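Local coordinates for protein sulfide-quinone reductase (Aquifex aeolicus, PDB 3HYW) that oxidises hydrogen sulfide with a quinone as electron acceptor, using bound FAD and building up polysulfur that is typically released as cyclooctasulfur, at residues T17-R22 with P64-F69; K29-S34 with E72-K77; E76-I81 with P257-S262; Y98-I103 with N288-G293. One frame throughout, in Å; residues are numbered along the deposited sequence.

Interaction 1: residues T17-R22 with P64-F69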
# COMPACT_ATOMS: atom_id res chain seq x y z
N THR A 17 0.73 -15.85 38.49
CA THR A 17 1.09 -17.21 38.90
C THR A 17 0.75 -17.46 40.38
O THR A 17 0.13 -18.47 40.69
CB THR A 17 2.58 -17.54 38.60
OG1 THR A 17 2.92 -17.07 37.29
CG2 THR A 17 2.80 -19.06 38.66
N ALA A 18 1.14 -16.55 41.26
CA ALA A 18 0.82 -16.66 42.69
C ALA A 18 -0.69 -16.75 42.96
O ALA A 18 -1.12 -17.60 43.74
CB ALA A 18 1.43 -15.52 43.48
N TYR A 19 -1.48 -15.87 42.33
CA TYR A 19 -2.93 -15.90 42.50
C TYR A 19 -3.54 -17.17 41.91
O TYR A 19 -4.45 -17.76 42.51
CB TYR A 19 -3.60 -14.66 41.89
CG TYR A 19 -3.41 -13.34 42.63
CD1 TYR A 19 -2.43 -13.18 43.62
CD2 TYR A 19 -4.18 -12.23 42.30
CE1 TYR A 19 -2.26 -11.96 44.27
CE2 TYR A 19 -4.01 -11.01 42.94
CZ TYR A 19 -3.05 -10.89 43.92
OH TYR A 19 -2.89 -9.67 44.55
N ASN A 20 -3.05 -17.60 40.75
CA ASN A 20 -3.56 -18.82 40.11
C ASN A 20 -3.32 -20.03 41.01
O ASN A 20 -4.22 -20.84 41.22
CB ASN A 20 -2.92 -19.07 38.74
CG ASN A 20 -3.51 -18.22 37.63
OD1 ASN A 20 -4.72 -17.99 37.57
ND2 ASN A 20 -2.66 -17.77 36.72
N LEU A 21 -2.10 -20.13 41.55
CA LEU A 21 -1.75 -21.17 42.51
C LEU A 21 -2.60 -21.14 43.78
O LEU A 21 -3.05 -22.19 44.26
CB LEU A 21 -0.27 -21.07 42.88
CG LEU A 21 0.74 -21.59 41.85
CD1 LEU A 21 2.13 -21.13 42.23
CD2 LEU A 21 0.69 -23.13 41.75
N ARG A 22 -2.82 -19.94 44.31
CA ARG A 22 -3.60 -19.78 45.54
C ARG A 22 -5.05 -20.23 45.37
O ARG A 22 -5.62 -20.89 46.26
CB ARG A 22 -3.52 -18.34 46.06
CG ARG A 22 -4.48 -18.00 47.22
CD ARG A 22 -4.32 -18.93 48.45
NE ARG A 22 -3.04 -18.77 49.15
CZ ARG A 22 -2.15 -19.73 49.38
NH1 ARG A 22 -2.37 -20.98 48.96
NH2 ARG A 22 -1.03 -19.46 50.03
N PRO A 64 0.57 -4.73 52.29
CA PRO A 64 -0.70 -4.91 53.01
C PRO A 64 -1.72 -5.77 52.27
O PRO A 64 -2.73 -6.17 52.86
CB PRO A 64 -1.22 -3.48 53.18
CG PRO A 64 -0.59 -2.70 52.08
CD PRO A 64 0.64 -3.43 51.60
N LEU A 65 -1.47 -6.05 51.00
CA LEU A 65 -2.42 -6.75 50.15
C LEU A 65 -2.24 -8.28 50.16
O LEU A 65 -3.20 -9.01 50.40
CB LEU A 65 -2.33 -6.22 48.72
CG LEU A 65 -3.24 -6.89 47.69
CD1 LEU A 65 -4.70 -6.52 47.94
CD2 LEU A 65 -2.81 -6.51 46.31
N LEU A 66 -1.02 -8.75 49.90
CA LEU A 66 -0.78 -10.18 49.69
C LEU A 66 -1.11 -11.13 50.86
O LEU A 66 -1.58 -12.24 50.61
CB LEU A 66 0.63 -10.43 49.11
CG LEU A 66 0.92 -9.72 47.79
CD1 LEU A 66 2.32 -10.03 47.28
CD2 LEU A 66 -0.12 -10.06 46.72
N PRO A 67 -0.89 -10.71 52.13
CA PRO A 67 -1.32 -11.52 53.29
C PRO A 67 -2.83 -11.83 53.32
O PRO A 67 -3.22 -12.89 53.82
CB PRO A 67 -0.95 -10.64 54.49
CG PRO A 67 0.17 -9.81 53.99
CD PRO A 67 -0.17 -9.50 52.57
N LYS A 68 -3.65 -10.94 52.77
CA LYS A 68 -5.09 -11.16 52.66
C LYS A 68 -5.42 -12.39 51.81
O LYS A 68 -6.51 -12.96 51.92
CB LYS A 68 -5.78 -9.91 52.09
CG LYS A 68 -5.69 -8.70 53.01
CD LYS A 68 -6.39 -7.49 52.43
CE LYS A 68 -6.48 -6.39 53.47
NZ LYS A 68 -7.31 -5.24 53.00
N PHE A 69 -4.47 -12.78 50.96
CA PHE A 69 -4.61 -13.95 50.10
C PHE A 69 -3.69 -15.08 50.55
O PHE A 69 -3.38 -15.99 49.78
CB PHE A 69 -4.37 -13.56 48.63
CG PHE A 69 -5.16 -12.35 48.20
CD1 PHE A 69 -6.55 -12.29 48.42
CD2 PHE A 69 -4.54 -11.27 47.60
CE1 PHE A 69 -7.29 -11.17 48.04
CE2 PHE A 69 -5.27 -10.15 47.21
CZ PHE A 69 -6.65 -10.10 47.44

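Interaction 2: residues K29-S34 with E72-K77. With FAD (flavin-adenine dinucleotide), chain G; SO4 (sulfate ion), chain N.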
# COMPACT_ATOMS: atom_id res chain seq x y z
N LYS A 29 1.60 -23.26 50.51
CA LYS A 29 2.38 -22.13 51.00
C LYS A 29 3.02 -21.41 49.81
O LYS A 29 3.64 -22.03 48.95
CB LYS A 29 3.44 -22.55 52.02
CG LYS A 29 4.16 -21.39 52.68
CD LYS A 29 5.25 -21.86 53.65
CE LYS A 29 6.04 -20.66 54.20
NZ LYS A 29 7.25 -21.08 54.96
N ILE A 30 2.84 -20.09 49.75
CA ILE A 30 3.32 -19.29 48.63
C ILE A 30 4.02 -18.04 49.13
O ILE A 30 3.47 -17.27 49.91
CB ILE A 30 2.16 -18.89 47.66
CG1 ILE A 30 1.45 -20.13 47.11
CG2 ILE A 30 2.70 -18.02 46.51
CD1 ILE A 30 0.10 -19.86 46.50
N THR A 31 5.25 -17.85 48.67
CA THR A 31 6.04 -16.68 49.02
C THR A 31 6.38 -15.94 47.73
O THR A 31 6.90 -16.53 46.78
CB THR A 31 7.33 -17.08 49.77
OG1 THR A 31 6.99 -17.83 50.94
CG2 THR A 31 8.13 -15.85 50.18
N LEU A 32 6.07 -14.65 47.72
CA LEU A 32 6.44 -13.79 46.60
C LEU A 32 7.54 -12.84 47.04
O LEU A 32 7.41 -12.13 48.04
CB LEU A 32 5.22 -13.03 46.07
CG LEU A 32 5.37 -12.30 44.73
CD1 LEU A 32 4.12 -12.47 43.87
CD2 LEU A 32 5.67 -10.83 44.93
N ILE A 33 8.63 -12.84 46.27
CA ILE A 33 9.77 -11.97 46.52
C ILE A 33 9.85 -10.94 45.39
O ILE A 33 9.95 -11.31 44.22
CB ILE A 33 11.11 -12.77 46.56
CG1 ILE A 33 11.04 -13.92 47.58
CG2 ILE A 33 12.28 -11.84 46.86
CD1 ILE A 33 12.23 -14.88 47.52
N SER A 34 9.83 -9.66 45.74
CA SER A 34 9.98 -8.59 44.75
C SER A 34 10.75 -7.39 45.31
O SER A 34 10.58 -7.03 46.47
CB SER A 34 8.61 -8.13 44.25
OG SER A 34 8.75 -7.33 43.09
N GLU A 72 2.90 -14.78 51.41
CA GLU A 72 3.96 -14.08 52.13
C GLU A 72 4.71 -13.18 51.15
O GLU A 72 5.14 -13.64 50.09
CB GLU A 72 4.91 -15.08 52.80
CG GLU A 72 6.08 -14.44 53.54
CD GLU A 72 7.15 -15.44 53.94
OE1 GLU A 72 7.27 -16.50 53.28
OE2 GLU A 72 7.87 -15.17 54.92
N PHE A 73 4.85 -11.91 51.50
CA PHE A 73 5.58 -10.95 50.68
C PHE A 73 6.91 -10.59 51.32
O PHE A 73 6.97 -10.18 52.47
CB PHE A 73 4.74 -9.69 50.45
CG PHE A 73 5.38 -8.68 49.53
CD1 PHE A 73 5.62 -7.37 49.97
CD2 PHE A 73 5.74 -9.02 48.23
CE1 PHE A 73 6.20 -6.42 49.12
CE2 PHE A 73 6.33 -8.09 47.37
CZ PHE A 73 6.56 -6.79 47.82
N ILE A 74 7.99 -10.78 50.55
CA ILE A 74 9.31 -10.34 50.95
C ILE A 74 9.73 -9.22 50.00
O ILE A 74 9.97 -9.45 48.81
CB ILE A 74 10.35 -11.50 50.93
CG1 ILE A 74 9.93 -12.59 51.92
CG2 ILE A 74 11.76 -10.98 51.26
CD1 ILE A 74 10.69 -13.89 51.78
N ASN A 75 9.78 -8.00 50.52
CA ASN A 75 10.17 -6.84 49.73
C ASN A 75 11.69 -6.70 49.68
O ASN A 75 12.27 -5.83 50.32
CB ASN A 75 9.51 -5.55 50.25
CG ASN A 75 9.73 -4.37 49.31
OD1 ASN A 75 10.04 -4.54 48.13
ND2 ASN A 75 9.55 -3.17 49.85
N GLU A 76 12.31 -7.61 48.93
CA GLU A 76 13.74 -7.64 48.73
C GLU A 76 14.02 -8.10 47.31
O GLU A 76 13.22 -8.81 46.71
CB GLU A 76 14.40 -8.66 49.66
CG GLU A 76 14.60 -8.21 51.06
CD GLU A 76 15.61 -9.09 51.76
OE1 GLU A 76 16.81 -8.96 51.45
OE2 GLU A 76 15.21 -9.89 52.62
N LYS A 77 15.18 -7.70 46.80
CA LYS A 77 15.69 -8.24 45.56
C LYS A 77 16.18 -9.67 45.82
O LYS A 77 16.93 -9.92 46.76
CB LYS A 77 16.84 -7.36 45.07
CG LYS A 77 17.43 -7.74 43.73
CD LYS A 77 18.63 -6.84 43.43
CE LYS A 77 19.84 -7.66 43.05
NZ LYS A 77 20.94 -6.81 42.49
PA FAD G . 7.00 -7.04 35.17
O1A FAD G . 5.50 -6.87 35.16
O2A FAD G . 7.87 -5.89 34.76
O5B FAD G . 7.38 -7.50 36.66
C5B FAD G . 8.67 -7.92 37.05
C4B FAD G . 8.72 -7.81 38.57
O4B FAD G . 9.90 -8.44 39.07
C3B FAD G . 8.81 -6.36 39.01
O3B FAD G . 7.97 -6.18 40.16
C2B FAD G . 10.27 -6.18 39.38
O2B FAD G . 10.45 -5.16 40.36
C1B FAD G . 10.61 -7.55 39.93
N9A FAD G . 12.06 -7.90 39.91
C8A FAD G . 12.96 -7.63 38.94
N7A FAD G . 14.16 -8.14 39.30
C5A FAD G . 14.01 -8.73 40.51
C6A FAD G . 14.86 -9.41 41.38
N6A FAD G . 16.16 -9.58 41.05
N1A FAD G . 14.38 -9.90 42.55
C2A FAD G . 13.09 -9.74 42.89
N3A FAD G . 12.24 -9.09 42.07
C4A FAD G . 12.68 -8.58 40.88
N1 FAD G . 1.65 -5.77 27.17
C2 FAD G . 0.37 -5.76 26.73
O2 FAD G . -0.24 -6.84 26.56
N3 FAD G . -0.29 -4.61 26.48
C4 FAD G . 0.33 -3.42 26.66
O4 FAD G . -0.31 -2.25 26.40
C4X FAD G . 1.65 -3.40 27.11
N5 FAD G . 2.27 -2.21 27.28
C5X FAD G . 3.54 -2.17 27.73
C6 FAD G . 4.16 -0.93 27.91
C7 FAD G . 5.47 -0.85 28.36
C7M FAD G . 6.10 0.52 28.54
C8 FAD G . 6.18 -2.03 28.62
C8M FAD G . 7.61 -2.02 29.10
C9 FAD G . 5.56 -3.27 28.42
C9A FAD G . 4.22 -3.36 27.98
N10 FAD G . 3.60 -4.56 27.81
C10 FAD G . 2.32 -4.60 27.37
C1' FAD G . 4.35 -5.82 28.02
C2' FAD G . 4.13 -6.66 29.26
O2' FAD G . 2.73 -6.88 29.47
C3' FAD G . 4.82 -5.99 30.45
O3' FAD G . 6.23 -5.84 30.16
C4' FAD G . 4.64 -6.79 31.73
O4' FAD G . 4.92 -5.93 32.84
C5' FAD G . 5.55 -8.01 31.75
O5' FAD G . 5.29 -8.80 32.91
P FAD G . 6.47 -9.50 33.76
O1P FAD G . 5.83 -10.18 34.94
O2P FAD G . 7.37 -10.31 32.84
O3P FAD G . 7.40 -8.28 34.25
S SO4 N . 19.22 -8.56 39.21
O1 SO4 N . 19.95 -7.62 40.05
O2 SO4 N . 19.79 -8.47 37.86
O3 SO4 N . 19.35 -9.92 39.73
O4 SO4 N . 17.82 -8.17 39.19

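Interaction 3: residues E76-I81 with P257-S262. With FAD (flavin-adenine dinucleotide), chain G; SO4 (sulfate ion), chain N.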
# COMPACT_ATOMS: atom_id res chain seq x y z
N GLU A 76 12.31 -7.61 48.93
CA GLU A 76 13.74 -7.64 48.73
C GLU A 76 14.02 -8.10 47.31
O GLU A 76 13.22 -8.81 46.71
CB GLU A 76 14.40 -8.66 49.66
CG GLU A 76 14.60 -8.21 51.06
CD GLU A 76 15.61 -9.09 51.76
OE1 GLU A 76 16.81 -8.96 51.45
OE2 GLU A 76 15.21 -9.89 52.62
N LYS A 77 15.18 -7.70 46.80
CA LYS A 77 15.69 -8.24 45.56
C LYS A 77 16.18 -9.67 45.82
O LYS A 77 16.93 -9.92 46.76
CB LYS A 77 16.84 -7.36 45.07
CG LYS A 77 17.43 -7.74 43.73
CD LYS A 77 18.63 -6.84 43.43
CE LYS A 77 19.84 -7.66 43.05
NZ LYS A 77 20.94 -6.81 42.49
N ALA A 78 15.72 -10.61 44.99
CA ALA A 78 16.31 -11.95 44.96
C ALA A 78 17.69 -11.86 44.30
O ALA A 78 17.81 -11.34 43.19
CB ALA A 78 15.42 -12.92 44.23
N GLU A 79 18.71 -12.35 45.00
CA GLU A 79 20.10 -12.18 44.59
C GLU A 79 20.65 -13.39 43.84
O GLU A 79 21.30 -13.25 42.80
CB GLU A 79 20.96 -11.87 45.82
CG GLU A 79 22.44 -11.65 45.54
CD GLU A 79 23.23 -11.36 46.80
OE1 GLU A 79 23.48 -12.30 47.60
OE2 GLU A 79 23.62 -10.19 47.00
N SER A 80 20.39 -14.58 44.37
CA SER A 80 20.83 -15.80 43.70
C SER A 80 19.87 -16.97 43.88
O SER A 80 19.00 -16.96 44.75
CB SER A 80 22.26 -16.19 44.12
OG SER A 80 22.33 -16.59 45.47
N ILE A 81 20.04 -17.97 43.01
CA ILE A 81 19.26 -19.19 43.05
C ILE A 81 20.24 -20.36 43.03
O ILE A 81 21.12 -20.43 42.17
CB ILE A 81 18.32 -19.31 41.81
CG1 ILE A 81 17.30 -18.17 41.79
CG2 ILE A 81 17.63 -20.68 41.77
CD1 ILE A 81 16.63 -17.96 40.44
N PRO A 257 18.15 -11.27 34.30
CA PRO A 257 18.81 -10.70 35.46
C PRO A 257 19.95 -11.57 35.97
O PRO A 257 20.13 -12.71 35.52
CB PRO A 257 17.68 -10.67 36.49
CG PRO A 257 16.89 -11.90 36.19
CD PRO A 257 17.00 -12.12 34.68
N GLU A 258 20.72 -11.03 36.91
CA GLU A 258 21.82 -11.75 37.51
C GLU A 258 21.37 -12.91 38.39
O GLU A 258 22.07 -13.91 38.51
CB GLU A 258 22.72 -10.79 38.29
CG GLU A 258 23.43 -9.79 37.39
CD GLU A 258 24.32 -10.47 36.37
OE1 GLU A 258 25.34 -11.07 36.78
OE2 GLU A 258 24.01 -10.41 35.16
N VAL A 259 20.18 -12.78 38.99
CA VAL A 259 19.61 -13.87 39.79
C VAL A 259 19.41 -15.14 38.94
O VAL A 259 19.64 -16.25 39.41
CB VAL A 259 18.30 -13.44 40.53
CG1 VAL A 259 17.20 -13.08 39.56
CG2 VAL A 259 17.83 -14.54 41.48
N VAL A 260 18.99 -14.96 37.69
CA VAL A 260 18.85 -16.08 36.77
C VAL A 260 20.24 -16.64 36.39
O VAL A 260 20.47 -17.84 36.48
CB VAL A 260 18.00 -15.73 35.53
CG1 VAL A 260 18.03 -16.86 34.51
CG2 VAL A 260 16.56 -15.48 35.94
N ALA A 261 21.14 -15.74 36.00
CA ALA A 261 22.54 -16.10 35.70
C ALA A 261 23.20 -16.91 36.82
O ALA A 261 24.03 -17.78 36.55
CB ALA A 261 23.35 -14.85 35.38
N SER A 262 22.82 -16.64 38.06
CA SER A 262 23.39 -17.33 39.22
C SER A 262 23.06 -18.83 39.29
O SER A 262 23.77 -19.59 39.93
CB SER A 262 22.96 -16.63 40.52
OG SER A 262 21.60 -16.88 40.82
PA FAD G . 7.00 -7.04 35.17
O1A FAD G . 5.50 -6.87 35.16
O2A FAD G . 7.87 -5.89 34.76
O5B FAD G . 7.38 -7.50 36.66
C5B FAD G . 8.67 -7.92 37.05
C4B FAD G . 8.72 -7.81 38.57
O4B FAD G . 9.90 -8.44 39.07
C3B FAD G . 8.81 -6.36 39.01
O3B FAD G . 7.97 -6.18 40.16
C2B FAD G . 10.27 -6.18 39.38
O2B FAD G . 10.45 -5.16 40.36
C1B FAD G . 10.61 -7.55 39.93
N9A FAD G . 12.06 -7.90 39.91
C8A FAD G . 12.96 -7.63 38.94
N7A FAD G . 14.16 -8.14 39.30
C5A FAD G . 14.01 -8.73 40.51
C6A FAD G . 14.86 -9.41 41.38
N6A FAD G . 16.16 -9.58 41.05
N1A FAD G . 14.38 -9.90 42.55
C2A FAD G . 13.09 -9.74 42.89
N3A FAD G . 12.24 -9.09 42.07
C4A FAD G . 12.68 -8.58 40.88
N1 FAD G . 1.65 -5.77 27.17
C2 FAD G . 0.37 -5.76 26.73
O2 FAD G . -0.24 -6.84 26.56
N3 FAD G . -0.29 -4.61 26.48
C4 FAD G . 0.33 -3.42 26.66
O4 FAD G . -0.31 -2.25 26.40
C4X FAD G . 1.65 -3.40 27.11
N5 FAD G . 2.27 -2.21 27.28
C5X FAD G . 3.54 -2.17 27.73
C6 FAD G . 4.16 -0.93 27.91
C7 FAD G . 5.47 -0.85 28.36
C7M FAD G . 6.10 0.52 28.54
C8 FAD G . 6.18 -2.03 28.62
C8M FAD G . 7.61 -2.02 29.10
C9 FAD G . 5.56 -3.27 28.42
C9A FAD G . 4.22 -3.36 27.98
N10 FAD G . 3.60 -4.56 27.81
C10 FAD G . 2.32 -4.60 27.37
C1' FAD G . 4.35 -5.82 28.02
C2' FAD G . 4.13 -6.66 29.26
O2' FAD G . 2.73 -6.88 29.47
C3' FAD G . 4.82 -5.99 30.45
O3' FAD G . 6.23 -5.84 30.16
C4' FAD G . 4.64 -6.79 31.73
O4' FAD G . 4.92 -5.93 32.84
C5' FAD G . 5.55 -8.01 31.75
O5' FAD G . 5.29 -8.80 32.91
P FAD G . 6.47 -9.50 33.76
O1P FAD G . 5.83 -10.18 34.94
O2P FAD G . 7.37 -10.31 32.84
O3P FAD G . 7.40 -8.28 34.25
S SO4 N . 19.22 -8.56 39.21
O1 SO4 N . 19.95 -7.62 40.05
O2 SO4 N . 19.79 -8.47 37.86
O3 SO4 N . 19.35 -9.92 39.73
O4 SO4 N . 17.82 -8.17 39.19

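Interaction 4: residues Y98-I103 with N288-G293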
# COMPACT_ATOMS: atom_id res chain seq x y z
N TYR A 98 12.63 -23.80 48.65
CA TYR A 98 11.42 -23.99 47.87
C TYR A 98 11.24 -25.44 47.41
O TYR A 98 12.21 -26.18 47.27
CB TYR A 98 11.38 -23.04 46.66
CG TYR A 98 12.47 -23.25 45.63
CD1 TYR A 98 13.60 -22.42 45.60
CD2 TYR A 98 12.38 -24.26 44.67
CE1 TYR A 98 14.61 -22.60 44.65
CE2 TYR A 98 13.38 -24.46 43.72
CZ TYR A 98 14.49 -23.62 43.72
OH TYR A 98 15.48 -23.82 42.79
N ASP A 99 9.99 -25.82 47.20
CA ASP A 99 9.65 -27.08 46.54
C ASP A 99 9.51 -26.82 45.04
O ASP A 99 9.92 -27.63 44.21
CB ASP A 99 8.36 -27.65 47.13
CG ASP A 99 8.51 -28.03 48.59
OD1 ASP A 99 9.51 -28.68 48.93
OD2 ASP A 99 7.63 -27.67 49.40
N TYR A 100 8.93 -25.66 44.71
CA TYR A 100 8.84 -25.20 43.33
C TYR A 100 9.22 -23.73 43.27
O TYR A 100 8.96 -22.98 44.21
CB TYR A 100 7.43 -25.39 42.77
CG TYR A 100 6.92 -26.81 42.86
CD1 TYR A 100 7.03 -27.68 41.77
CD2 TYR A 100 6.34 -27.29 44.03
CE1 TYR A 100 6.57 -28.99 41.86
CE2 TYR A 100 5.89 -28.59 44.13
CZ TYR A 100 6.00 -29.44 43.05
OH TYR A 100 5.54 -30.73 43.16
N LEU A 101 9.84 -23.32 42.16
CA LEU A 101 10.26 -21.93 41.97
C LEU A 101 9.69 -21.36 40.67
O LEU A 101 9.81 -21.99 39.62
CB LEU A 101 11.79 -21.83 41.94
CG LEU A 101 12.39 -20.45 41.62
CD1 LEU A 101 12.25 -19.52 42.81
CD2 LEU A 101 13.84 -20.55 41.20
N VAL A 102 9.10 -20.18 40.76
CA VAL A 102 8.64 -19.44 39.58
C VAL A 102 9.47 -18.17 39.41
O VAL A 102 9.45 -17.28 40.27
CB VAL A 102 7.13 -19.07 39.67
CG1 VAL A 102 6.69 -18.32 38.42
CG2 VAL A 102 6.28 -20.31 39.88
N ILE A 103 10.18 -18.08 38.29
CA ILE A 103 10.97 -16.89 37.98
C ILE A 103 10.17 -15.97 37.08
O ILE A 103 9.81 -16.34 35.96
CB ILE A 103 12.34 -17.25 37.35
CG1 ILE A 103 13.07 -18.28 38.22
CG2 ILE A 103 13.18 -15.97 37.14
CD1 ILE A 103 14.28 -18.92 37.58
N ASN A 288 11.37 -28.52 38.72
CA ASN A 288 10.62 -27.72 39.69
C ASN A 288 10.85 -26.21 39.54
O ASN A 288 10.39 -25.42 40.37
CB ASN A 288 10.91 -28.19 41.13
CG ASN A 288 12.35 -27.93 41.57
OD1 ASN A 288 13.27 -27.93 40.76
ND2 ASN A 288 12.54 -27.73 42.87
N ILE A 289 11.55 -25.82 38.47
CA ILE A 289 11.73 -24.40 38.13
C ILE A 289 10.92 -24.06 36.88
O ILE A 289 10.98 -24.77 35.87
CB ILE A 289 13.23 -24.03 37.91
CG1 ILE A 289 14.04 -24.24 39.20
CG2 ILE A 289 13.36 -22.58 37.42
CD1 ILE A 289 15.53 -23.96 39.06
N PHE A 290 10.15 -22.98 36.98
CA PHE A 290 9.31 -22.51 35.89
C PHE A 290 9.63 -21.04 35.64
O PHE A 290 10.07 -20.32 36.54
CB PHE A 290 7.82 -22.69 36.24
CG PHE A 290 7.39 -24.13 36.42
CD1 PHE A 290 7.61 -24.80 37.62
CD2 PHE A 290 6.78 -24.82 35.38
CE1 PHE A 290 7.23 -26.13 37.78
CE2 PHE A 290 6.39 -26.15 35.53
CZ PHE A 290 6.62 -26.80 36.72
N GLY A 291 9.45 -20.60 34.40
CA GLY A 291 9.62 -19.18 34.07
C GLY A 291 8.31 -18.63 33.54
O GLY A 291 7.61 -19.30 32.77
N VAL A 292 7.98 -17.40 33.94
CA VAL A 292 6.75 -16.76 33.47
C VAL A 292 7.07 -15.31 33.12
O VAL A 292 7.72 -14.62 33.90
CB VAL A 292 5.61 -16.80 34.54
CG1 VAL A 292 4.38 -16.03 34.08
CG2 VAL A 292 5.22 -18.23 34.87
N GLY A 293 6.63 -14.86 31.95
CA GLY A 293 6.80 -13.47 31.57
C GLY A 293 7.93 -13.17 30.61
O GLY A 293 8.40 -14.04 29.88
O HOH W 1 15.58 -26.30 41.46

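Interaction 1: residues T17-R22 with P64-F69
Tyr19 on helix 12-24 reaches over to the turn that leads into strand 71-74, and the outer end of its ring is met by three side chains of residues 64-69. This is the tight half of the contact. The methyl CD2 of Leu66 comes to the edge of the phenol, in its plane, 3.8 Å from Tyr19 CE1, the two side chains meeting at about a right angle. Phe69 brings one side of its ring to the same end: Phe69 CE2 lies 3.6 Å from Tyr19 OH, with the ring planes inclined at 66°. Leu65 adds its methyl CD2, also 3.6 Å from Tyr19 OH. Tyrosine suits the place because its flat ring offers carbons to Leu66 and Phe69, while the hydroxyl, touched by all three, is satisfied by a hydrogen bond to Val393 O.

The thinner half, with less buried surface, belongs to Arg22, which is partly exposed, as is Phe69. Its CG is anti to the backbone N (chi1 171°), and the chain then bends twice. Arg22 NE donates to Phe69 O at 2.9 Å and 148°, the oxygen lying in the guanidinium plane. Arg22 NH1 bonds to Leu28 O and NH2 to Asn70 O. The guanidinium is thus spent on main-chain carbonyls, which implies that its N-H groups link helix 12-24 to the turn and to the loop before strand 29-33, while the packing beside it is left to Tyr19, Phe69 and the two leucines.

Interaction 2: residues K29-S34 with E72-K77
Thr31 and Glu72 stand side by side on one face of two parallel strands, pointing the same way, so that hydroxyl and carboxylate meet. Thr31 OG1 donates to the anti lone pair of Glu72 OE1 at 2.7 Å, and the same hydroxyl is hydrogen-bonded to His4 NE2. The other branch, Thr31 CG2, lies 3.6 Å from Ile74 CD1; a beta-branched residue with one polar arm and one methyl thus serves both neighbours. An alanine here would probably leave Glu72 OE1 and His4 NE2 without this partner and open a gap beside Ile74 CD1. Further along this face Ile33 and Ile74 also run alongside each other, and both touch Ile96 of strand 95-97.

On the opposite face Leu32 and Phe73 cross at a slant. Phe73 CE2 comes 3.7 Å from Leu32 CD2, a methyl lying at the ring's edge. Ser34 CB meets the same edge, 3.9 Å from Phe73 CE2.

Four backbone bonds join the two segments, the shortest being Leu32 N to Glu72 O at 2.7 Å. The arrangement belongs to the parallel sheet of a Rossmann-type FAD domain, with Ser34, an FAD-binding residue, following Ile33 at the cofactor.

Interaction 3: residues E76-I81 with P257-S262
Val259 packs its methyl CG2 between two side chains of residues 76-81, 3.7 Å from Ile81 CG1 and 4.0 Å from Ala78 CB. Its chi1 of 63° puts CG1 between the backbone N and the carbonyl carbon, near the adenine amino group N6A of FAD, and leaves CG2 anti to the N. A small branched residue fits here, since one methyl packs on Ile81 and Ala78 while the other lies by the adenine. Next to this patch Ser262 supplies the polar link: its OG accepts a hydrogen bond from Ile81 N at 2.9 Å and 152°. The same hydroxyl points at Val259 O, and that bond is modelled so short that its exact length is doubtful.

The receiving strand, 78-82, has a classic beta bulge here, Glu79 and Ser80 both facing Thr89 of strand 87-90. Before the bulge, the backbone of Ala78 reads the edge of the adenine: Ala78 N donates to FAD N1A at 2.9 Å, and FAD N6A donates to Ala78 O at 3.2 Å.

Pro257 takes the N-cap position of helix 258-261, and the first N-H groups of that helix, on Glu258 and Val259, hold a sulfate that probably came from the crystallisation liquor. Lysine suits position 77 because its long chain passes the adenine, Lys77 CG lying 3.5 Å from FAD N6A, and still delivers a charged group, with NZ 2.8 Å from sulfate O1. An alanine in place of Lys77 would probably leave sulfate O1 without this ammonium partner and uncover the adenine amino group on that side. Lys108 NZ also binds the sulfate, and Glu258 OE2 turns to a salt bridge with Lys273.

Interaction 4: residues Y98-I103 with N288-G293
Tyr98 and Asn288 both place CG between the backbone N and the carbonyl carbon (chi1 64° and 67°), and their side chains cross at about a right angle just where strands 100-103 and 289-291 begin to pair. The strands are parallel neighbours in the five-stranded sheet of the Rossmann-type FAD domain, 289-291 forming its margin within the chain. Asn288 ND2 donates to Asp99 O at 2.9 Å and 162°, approaching from above the carbonyl plane, and is also hydrogen-bonded to Asn86 OD1. Asparagine suits the position because its N-H groups serve Asp99 O and Asn86 OD1 while its OD1 remains an acceptor. The same nitrogen sits at the edge of the Tyr98 ring, 3.5 Å from Tyr98 CE2, while Leu101 CB lies 3.5 Å above the centre of that ring.

Four backbone bonds continue the pairing, from Leu101 N to Asn288 O as far as Val292 N to Ile103 O. On the face of Leu101, Ile103 CD1 packs 3.8 Å from Ile289 CG2. On the other, Val102 CG1 meets Val292 CG2 at 3.8 Å, and Phe290 lies against Val324 and Ile328 of helix 314-332, where branched and aromatic side chains fill the layer between sheet and helix. Gly293, which touches FAD, has backbone angles at which a side chain would strike the preceding carbonyl. At the start of the pairing a water molecule lies 2.8 Å from Tyr98 OH and is hydrogen-bonded to Asn288 OD1.

How the interactions relate
Interactions 2 and 4 lie in the same parallel sheet, at its two outer strands, yet differ in burial: interaction 4 is buried, with mostly apolar side chains between backbone bonds, while interaction 2 carries exposed Glu72 at its margin. Interaction 1 covers one side of that sheet, its helix packing on Ile30 of interaction 2 and, through Thr17, on Val102 and Val292 of interaction 4. Interaction 3 lies on the other side, where Ile81 and Val260 press on Leu101 and Ile103. It shares Glu76 and Lys77 with interaction 2, and both meet FAD and the sulfate. Interaction 1 relies on guanidinium-to-carbonyl bonds, interactions 2 and 4 on strand pairing, and interaction 3 on backbone bonds to the adenine.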